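Local coordinates for protein restriction endonuclease THAI (Thermoplasma acidophilum, PDB 3NDH) that probably cleaves double-stranded DNA at a specific recognition sequence as a type II restriction endonuclease, intercalating into the DNA without flipping bases, at residues A[64-69]-A[137-142]. Sequence-based numbering, arbitrary orientation.
Sequences RIISSL and ILVHIN
Ile66 of helix 58-74 meets Ile137 and Val139 of strand 135-141 chiefly through methyl groups, where a helix lies against one face of the central mixed sheet of a PD-(D/E)XK-type nuclease fold. The fork of Ile66 divides the work. Its CG2, placed opposite the backbone N, faces Ile137, and its CD1 faces Val139. Ile66 and Ile137 pass alongside one another, pointing in contrary directions, and Ile66 CG2 touches both branches of its partner, with 4.1 Å to Ile137 CG2 and the same separation to Ile137 CD1. Toward Val139 the approach is tip to tip, Ile66 CD1 standing 4.1 Å from Val139 CG2. Two turns of like sign (chi1 -62°, chi2 -60°) fold the ethyl arm of Ile66 and bring that methyl to the valine. Ile137, by contrast, keeps its chain extended out to CD1.

Ile137 and Val139, two residues apart with Leu138 between them, put their side chains on the same face of the sheet, with the helix above. The strands on both sides contribute to this apolar layer: Ile66 also touches Ile101 of the parallel strand 97-105, and Val149 of strand 146-152 touches both Ile137 and Val139. Ile101 is also part of the sodium site, with Asp91; the side chain of Ile137 is about 9 Å from the bound sodium ion.

The helix also faces the second subunit, where Ile65 and Ser68 pack on Trp218 of that neighbouring chain and Arg64 NH2 is hydrogen-bonded to the backbone O of its Glu47. Within the helix, Arg64 O accepts two donors from opposite faces of its carbonyl plane: Ser68 N at 2.9 Å, and Ser68 OG at 2.7 Å, tilted 33° from that plane.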
loop_
_atom_site.group_PDB
_atom_site.type_symbol
_atom_site.label_atom_id
_atom_site.label_comp_id
_atom_site.label_asym_id
_atom_site.label_seq_id
_atom_site.Cartn_x
_atom_site.Cartn_y
_atom_site.Cartn_z
ATOM N N ARG A 64 -9.251 6.992 2.842
ATOM C CA ARG A 64 -9.965 6.990 4.121
ATOM C C ARG A 64 -10.383 8.389 4.547
ATOM O O ARG A 64 -11.472 8.599 5.056
ATOM C CB ARG A 64 -9.115 6.369 5.232
ATOM C CG ARG A 64 -8.975 4.898 5.144
ATOM C CD ARG A 64 -8.567 4.311 6.491
ATOM N NE ARG A 64 -7.997 3.006 6.296
ATOM C CZ ARG A 64 -6.851 2.602 6.825
ATOM N NH1 ARG A 64 -6.167 3.387 7.650
ATOM N NH2 ARG A 64 -6.420 1.391 6.554
ATOM N N ILE A 65 -9.479 9.345 4.342
ATOM C CA ILE A 65 -9.717 10.735 4.699
ATOM C C ILE A 65 -10.878 11.302 3.879
ATOM O O ILE A 65 -11.751 12.018 4.403
ATOM C CB ILE A 65 -8.441 11.587 4.527
ATOM C CG1 ILE A 65 -7.426 11.191 5.602
ATOM C CG2 ILE A 65 -8.741 13.073 4.611
ATOM C CD1 ILE A 65 -5.958 11.575 5.338
ATOM N N ILE A 66 -10.912 10.996 2.584
ATOM C CA ILE A 66 -11.988 11.496 1.736
ATOM C C ILE A 66 -13.303 10.809 2.072
ATOM O O ILE A 66 -14.341 11.467 2.170
ATOM C CB ILE A 66 -11.628 11.354 0.232
ATOM C CG1 ILE A 66 -10.380 12.183 -0.127
ATOM C CG2 ILE A 66 -12.806 11.726 -0.661
ATOM C CD1 ILE A 66 -10.520 13.689 0.136
ATOM N N SER A 67 -13.289 9.493 2.273
ATOM C CA SER A 67 -14.526 8.827 2.704
ATOM C C SER A 67 -15.058 9.397 4.024
ATOM O O SER A 67 -16.260 9.495 4.234
ATOM C CB SER A 67 -14.311 7.332 2.854
ATOM O OG SER A 67 -13.968 6.742 1.597
ATOM N N SER A 68 -14.138 9.753 4.910
ATOM C CA SER A 68 -14.488 10.337 6.194
ATOM C C SER A 68 -15.103 11.725 6.066
ATOM O O SER A 68 -15.958 12.112 6.885
ATOM C CB SER A 68 -13.280 10.367 7.115
ATOM O OG SER A 68 -12.848 9.043 7.392
ATOM N N LEU A 69 -14.709 12.477 5.039
ATOM C CA LEU A 69 -15.393 13.741 4.741
ATOM C C LEU A 69 -16.846 13.491 4.386
ATOM O O LEU A 69 -17.716 14.221 4.805
ATOM C CB LEU A 69 -14.669 14.477 3.601
ATOM C CG LEU A 69 -15.239 15.832 3.215
ATOM C CD1 LEU A 69 -15.037 16.842 4.315
ATOM C CD2 LEU A 69 -14.586 16.265 1.900
ATOM N N ILE A 137 -14.053 11.365 -7.477
ATOM C CA ILE A 137 -13.465 12.431 -6.665
ATOM C C ILE A 137 -11.950 12.321 -6.862
ATOM O O ILE A 137 -11.334 11.324 -6.491
ATOM C CB ILE A 137 -13.811 12.337 -5.171
ATOM C CG1 ILE A 137 -15.324 12.489 -4.968
ATOM C CG2 ILE A 137 -13.053 13.427 -4.372
ATOM C CD1 ILE A 137 -15.777 12.238 -3.508
ATOM N N LEU A 138 -11.377 13.324 -7.536
ATOM C CA LEU A 138 -9.964 13.394 -7.848
ATOM C C LEU A 138 -9.308 14.486 -7.020
ATOM O O LEU A 138 -9.707 15.621 -7.094
ATOM C CB LEU A 138 -9.769 13.684 -9.344
ATOM C CG LEU A 138 -8.322 13.858 -9.819
ATOM C CD1 LEU A 138 -7.566 12.570 -9.781
ATOM C CD2 LEU A 138 -8.299 14.478 -11.230
ATOM N N VAL A 139 -8.295 14.122 -6.238
ATOM C CA VAL A 139 -7.539 15.113 -5.486
ATOM C C VAL A 139 -6.194 15.339 -6.152
ATOM O O VAL A 139 -5.362 14.439 -6.250
ATOM C CB VAL A 139 -7.293 14.675 -4.038
ATOM C CG1 VAL A 139 -6.740 15.853 -3.242
ATOM C CG2 VAL A 139 -8.558 14.138 -3.389
ATOM N N HIS A 140 -6.024 16.562 -6.644
ATOM C CA HIS A 140 -4.779 16.998 -7.243
ATOM C C HIS A 140 -3.960 17.736 -6.191
ATOM O O HIS A 140 -4.284 18.839 -5.801
ATOM C CB HIS A 140 -5.081 17.885 -8.439
ATOM C CG HIS A 140 -3.889 18.577 -8.995
ATOM N ND1 HIS A 140 -3.967 19.808 -9.607
ATOM C CD2 HIS A 140 -2.592 18.211 -9.040
ATOM C CE1 HIS A 140 -2.760 20.174 -9.998
ATOM N NE2 HIS A 140 -1.906 19.225 -9.666
ATOM N N ILE A 141 -2.889 17.067 -5.764
ATOM C CA ILE A 141 -2.007 17.545 -4.719
ATOM C C ILE A 141 -0.830 18.224 -5.391
ATOM O O ILE A 141 -0.249 17.695 -6.332
ATOM C CB ILE A 141 -1.488 16.374 -3.879
ATOM C CG1 ILE A 141 -2.642 15.535 -3.343
ATOM C CG2 ILE A 141 -0.581 16.839 -2.733
ATOM C CD1 ILE A 141 -2.188 14.179 -2.858
ATOM N N ASN A 142 -0.447 19.380 -4.876
ATOM C CA ASN A 142 0.618 20.184 -5.456
ATOM C C ASN A 142 1.267 20.955 -4.324
ATOM O O ASN A 142 0.940 22.107 -4.102
ATOM C CB ASN A 142 0.028 21.079 -6.547
ATOM C CG ASN A 142 1.067 21.743 -7.407
ATOM O OD1 ASN A 142 2.248 21.374 -7.392
ATOM N ND2 ASN A 142 0.626 22.738 -8.186
#